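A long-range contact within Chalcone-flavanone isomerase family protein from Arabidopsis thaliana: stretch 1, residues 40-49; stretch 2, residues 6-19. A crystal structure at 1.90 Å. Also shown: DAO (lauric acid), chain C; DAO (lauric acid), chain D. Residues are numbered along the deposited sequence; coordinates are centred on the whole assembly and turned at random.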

# COMPACT_ATOMS: atom_id res chain seq x y z
N ILE A 40 13.98 13.43 -3.78
CA ILE A 40 12.98 13.50 -4.83
C ILE A 40 11.68 12.85 -4.39
O ILE A 40 11.71 11.79 -3.77
CB ILE A 40 13.47 12.77 -6.10
CG1 ILE A 40 14.67 13.50 -6.70
CG2 ILE A 40 12.34 12.67 -7.11
CD1 ILE A 40 14.38 14.93 -7.12
N ASP A 41 10.55 13.49 -4.68
CA ASP A 41 9.25 12.92 -4.36
C ASP A 41 8.92 12.09 -5.58
O ASP A 41 8.73 12.63 -6.67
CB ASP A 41 8.18 14.02 -4.19
CG ASP A 41 8.53 15.02 -3.10
OD1 ASP A 41 8.94 14.59 -2.01
OD2 ASP A 41 8.37 16.23 -3.34
N VAL A 42 8.85 10.77 -5.42
CA VAL A 42 8.58 9.88 -6.55
C VAL A 42 7.09 9.76 -6.86
O VAL A 42 6.68 9.93 -8.01
CB VAL A 42 9.17 8.49 -6.30
CG1 VAL A 42 9.01 7.62 -7.56
CG2 VAL A 42 10.65 8.62 -5.95
N TYR A 43 6.29 9.45 -5.84
CA TYR A 43 4.86 9.34 -6.03
C TYR A 43 4.11 9.52 -4.71
O TYR A 43 4.68 9.37 -3.63
CB TYR A 43 4.47 7.99 -6.66
CG TYR A 43 4.80 6.73 -5.86
CD1 TYR A 43 5.94 5.98 -6.15
CD2 TYR A 43 3.96 6.28 -4.84
CE1 TYR A 43 6.22 4.79 -5.46
CE2 TYR A 43 4.23 5.11 -4.14
CZ TYR A 43 5.36 4.37 -4.46
OH TYR A 43 5.61 3.18 -3.80
N ALA A 44 2.84 9.89 -4.82
CA ALA A 44 1.99 10.06 -3.65
C ALA A 44 1.16 8.79 -3.60
O ALA A 44 0.87 8.20 -4.65
CB ALA A 44 1.08 11.26 -3.81
N PHE A 45 0.78 8.35 -2.41
CA PHE A 45 -0.03 7.14 -2.31
C PHE A 45 -1.13 7.29 -1.27
O PHE A 45 -1.02 8.10 -0.34
CB PHE A 45 0.85 5.91 -2.03
CG PHE A 45 1.59 5.96 -0.71
CD1 PHE A 45 0.97 5.54 0.47
CD2 PHE A 45 2.90 6.42 -0.65
CE1 PHE A 45 1.65 5.57 1.69
CE2 PHE A 45 3.59 6.46 0.56
CZ PHE A 45 2.97 6.04 1.73
N GLY A 46 -2.20 6.53 -1.46
CA GLY A 46 -3.31 6.57 -0.54
C GLY A 46 -3.62 5.13 -0.18
O GLY A 46 -3.69 4.27 -1.06
N VAL A 47 -3.80 4.86 1.11
CA VAL A 47 -4.08 3.50 1.56
C VAL A 47 -5.55 3.38 1.97
O VAL A 47 -6.02 4.10 2.85
CB VAL A 47 -3.19 3.12 2.77
CG1 VAL A 47 -3.46 1.67 3.16
CG2 VAL A 47 -1.72 3.32 2.42
N TYR A 48 -6.25 2.45 1.31
CA TYR A 48 -7.67 2.20 1.56
C TYR A 48 -7.90 0.82 2.17
O TYR A 48 -7.19 -0.13 1.85
CB TYR A 48 -8.46 2.26 0.25
CG TYR A 48 -8.44 3.58 -0.46
CD1 TYR A 48 -7.33 3.98 -1.22
CD2 TYR A 48 -9.54 4.43 -0.41
CE1 TYR A 48 -7.32 5.19 -1.90
CE2 TYR A 48 -9.55 5.65 -1.08
CZ TYR A 48 -8.43 6.02 -1.83
OH TYR A 48 -8.43 7.23 -2.50
N ALA A 49 -8.91 0.71 3.03
CA ALA A 49 -9.25 -0.56 3.66
C ALA A 49 -10.77 -0.73 3.70
O ALA A 49 -11.50 0.23 3.94
CB ALA A 49 -8.68 -0.61 5.08
O1 DAO C . 9.62 0.78 -4.50
O2 DAO C . 7.99 2.25 -4.25
C1 DAO C . 8.40 1.08 -4.38
C2 DAO C . 7.38 -0.04 -4.40
C3 DAO C . 6.56 0.04 -5.67
C4 DAO C . 5.65 -1.19 -5.82
C5 DAO C . 4.61 -0.97 -6.93
C6 DAO C . 5.21 -1.25 -8.31
C7 DAO C . 4.47 -0.48 -9.39
C8 DAO C . 5.33 -0.39 -10.64
C9 DAO C . 4.69 0.52 -11.68
C10 DAO C . 5.53 0.52 -12.96
C11 DAO C . 4.65 0.78 -14.18
C12 DAO C . 5.50 1.01 -15.41
O1 DAO D . 17.86 10.21 -9.78
O2 DAO D . 16.27 10.20 -11.30
C1 DAO D . 16.69 9.94 -10.15
C2 DAO D . 15.76 9.28 -9.16
C3 DAO D . 15.72 7.77 -9.40
C4 DAO D . 14.29 7.24 -9.35
C5 DAO D . 14.07 6.39 -8.11
C6 DAO D . 13.35 5.10 -8.46
C7 DAO D . 12.07 4.94 -7.64
C8 DAO D . 11.02 4.16 -8.43
C9 DAO D . 9.99 3.52 -7.52
C10 DAO D . 8.57 3.90 -7.96
C11 DAO D . 7.80 2.68 -8.45
C12 DAO D . 6.49 3.08 -9.09
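Stretch 2, residues 6-19: VEPKTGFSFPASIG

Stretch 1 is strand throughout, part of a longer strand that begins before Ile-40 and continues past Ala-49, but Val-42, at phi/psi -83/-52, departs from extended geometry. Stretch 2 is more irregular. Residues 8-10 have helical phi/psi without the regular bonds, Ser-13 and Phe-14 are in a short strand, 17-18 form another, and loop or turn links them. The nearest CA pairs establish the direction: Ala-44 CA to Phe-12 CA is 7.3 Å, Gly-46 CA to Phe-14 CA is 6.7 Å, and Tyr-48 CA to Ser-17 CA is 7.4 Å. Both numbers rise together, so the two segments run the same way. These spacings are too wide for backbone pairing, and no backbone-to-backbone hydrogen bond joins the stretches; stretch 2 lies over one side of the strand and meets it largely through side chains, burying 513 Å² summed over both.

From Tyr-43 on, the strand's alternation sets which residues face stretch 2; the step at Val-42 shifts it, so Asp-41 and Ala-44 both point toward stretch 2. Ile-40 points away, and the contact opens at Asp-41. Its OD1 accepts a hydrogen bond from Lys-9 NZ at 3.0 Å, forming a salt bridge. Lys-9 reaches it fully extended, with all four chi angles in t.

Val-42 and Tyr-43 make no contact with stretch 2. Tyr-43 points away and serves the ligands instead: its OH donates to O2 of the chain C lauric acid at 2.6 Å, and its CE1 lies 3.5 Å from C10 of the chain D lauric acid, near the ring plane.

Ala-44 turns back toward stretch 2, and its small CB meets several neighbours: Phe-14 CZ at 3.9 Å, Thr-10 OG1 at 4.1 Å, Glu-7 CG at 4.4 Å and Phe-12 CB at 4.5 Å. Three of these residues are also bonded to one another within stretch 2. Glu-7 OE2 accepts from Thr-10 N at 2.6 Å and from Thr-10 OG1 at 2.7 Å, while Glu-7 N donates to Phe-12 O at 2.8 Å.

The CA-to-CB bond of Phe-45 points away, yet its backbone C lies 3.7 Å from Phe-14 CZ. At Gly-46 the ring comes closer still, with Phe-14 CE1 3.5 Å from Gly-46 N. The absence of a side chain matters here, because an ideal CB on Gly-46 would fall 2.9 Å from Phe-14 CD1, a clash. Phe-14 therefore lies against the backbone where a side chain would otherwise project.

Val-47 points away, and Tyr-48 closes the contact with the largest covered area of any residue in either stretch, 119 Å². Its OH donates to Pro-15 O at 2.7 Å, with the acceptor near the ring plane, and the same OH lies 3.6 Å from Phe-14 CB. Ile-18 covers one face of the ring: its CD1 is 3.7 Å from the centroid of the Tyr-48 ring and 9° off the normal, a CH-pi contact. Ser-17 CA sits at the edge, 4.1 Å from Tyr-48 CE2. Ala-49 is out of reach.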

# COMPACT_ATOMS: atom_id res chain seq x y z
N VAL A 6 -6.55 15.91 -0.35
CA VAL A 6 -5.41 16.36 -1.12
C VAL A 6 -4.10 16.20 -0.38
O VAL A 6 -4.00 16.56 0.80
CB VAL A 6 -5.56 17.85 -1.50
CG1 VAL A 6 -4.34 18.32 -2.28
CG2 VAL A 6 -6.83 18.06 -2.30
N GLU A 7 -3.10 15.65 -1.05
CA GLU A 7 -1.79 15.50 -0.44
C GLU A 7 -1.21 16.90 -0.67
O GLU A 7 -0.93 17.29 -1.80
CB GLU A 7 -0.98 14.44 -1.18
CG GLU A 7 0.31 14.04 -0.49
CD GLU A 7 1.31 15.17 -0.42
OE1 GLU A 7 1.59 15.65 0.69
OE2 GLU A 7 1.82 15.57 -1.49
N PRO A 8 -1.03 17.67 0.41
CA PRO A 8 -0.50 19.04 0.36
C PRO A 8 0.76 19.32 -0.46
O PRO A 8 0.74 20.17 -1.34
CB PRO A 8 -0.32 19.39 1.84
CG PRO A 8 -0.10 18.07 2.49
CD PRO A 8 -1.12 17.20 1.81
N LYS A 9 1.85 18.61 -0.16
CA LYS A 9 3.10 18.86 -0.87
C LYS A 9 3.03 18.74 -2.38
O LYS A 9 3.64 19.54 -3.09
CB LYS A 9 4.21 17.94 -0.35
CG LYS A 9 5.57 18.29 -0.95
CD LYS A 9 6.70 17.46 -0.36
CE LYS A 9 8.04 17.95 -0.87
NZ LYS A 9 9.17 17.09 -0.41
N THR A 10 2.30 17.75 -2.88
CA THR A 10 2.18 17.53 -4.32
C THR A 10 0.91 18.09 -4.93
O THR A 10 0.87 18.40 -6.12
CB THR A 10 2.24 16.02 -4.66
OG1 THR A 10 1.11 15.37 -4.09
CG2 THR A 10 3.51 15.40 -4.09
N GLY A 11 -0.14 18.21 -4.12
CA GLY A 11 -1.40 18.72 -4.62
C GLY A 11 -2.28 17.63 -5.21
O GLY A 11 -3.41 17.89 -5.62
N PHE A 12 -1.79 16.39 -5.23
CA PHE A 12 -2.57 15.29 -5.79
C PHE A 12 -3.76 14.93 -4.90
O PHE A 12 -3.67 14.95 -3.68
CB PHE A 12 -1.68 14.05 -6.00
CG PHE A 12 -0.67 14.22 -7.11
CD1 PHE A 12 -0.14 13.12 -7.76
CD2 PHE A 12 -0.26 15.49 -7.51
CE1 PHE A 12 0.78 13.27 -8.79
CE2 PHE A 12 0.66 15.65 -8.55
CZ PHE A 12 1.18 14.54 -9.19
N SER A 13 -4.88 14.61 -5.54
CA SER A 13 -6.11 14.29 -4.83
C SER A 13 -6.47 12.81 -4.82
O SER A 13 -6.25 12.10 -5.80
CB SER A 13 -7.27 15.09 -5.45
OG SER A 13 -8.49 14.80 -4.81
N PHE A 14 -7.01 12.36 -3.70
CA PHE A 14 -7.43 10.98 -3.51
C PHE A 14 -8.87 10.96 -3.00
O PHE A 14 -9.22 11.68 -2.07
CB PHE A 14 -6.55 10.27 -2.47
CG PHE A 14 -5.14 10.06 -2.92
CD1 PHE A 14 -4.76 8.86 -3.51
CD2 PHE A 14 -4.18 11.06 -2.75
CE1 PHE A 14 -3.44 8.66 -3.92
CE2 PHE A 14 -2.87 10.87 -3.16
CZ PHE A 14 -2.50 9.67 -3.74
N PRO A 15 -9.73 10.13 -3.61
CA PRO A 15 -11.12 10.07 -3.16
C PRO A 15 -11.20 9.52 -1.73
O PRO A 15 -10.42 8.65 -1.35
CB PRO A 15 -11.79 9.15 -4.18
CG PRO A 15 -10.66 8.24 -4.60
CD PRO A 15 -9.50 9.21 -4.74
N ALA A 16 -12.15 10.03 -0.96
CA ALA A 16 -12.34 9.61 0.43
C ALA A 16 -12.70 8.13 0.53
O ALA A 16 -12.54 7.51 1.58
CB ALA A 16 -13.42 10.46 1.09
N SER A 17 -13.19 7.57 -0.57
CA SER A 17 -13.56 6.16 -0.59
C SER A 17 -13.63 5.67 -2.02
O SER A 17 -13.71 6.47 -2.96
CB SER A 17 -14.91 5.95 0.09
OG SER A 17 -15.96 6.59 -0.62
N ILE A 18 -13.58 4.36 -2.18
CA ILE A 18 -13.66 3.73 -3.49
C ILE A 18 -14.72 2.63 -3.42
O ILE A 18 -14.56 1.64 -2.72
CB ILE A 18 -12.31 3.10 -3.90
CG1 ILE A 18 -11.24 4.19 -4.01
CG2 ILE A 18 -12.45 2.36 -5.23
CD1 ILE A 18 -9.87 3.66 -4.36
N GLY A 19 -15.82 2.83 -4.15
CA GLY A 19 -16.89 1.84 -4.16
C GLY A 19 -17.77 1.86 -2.93
O GLY A 19 -18.49 0.90 -2.65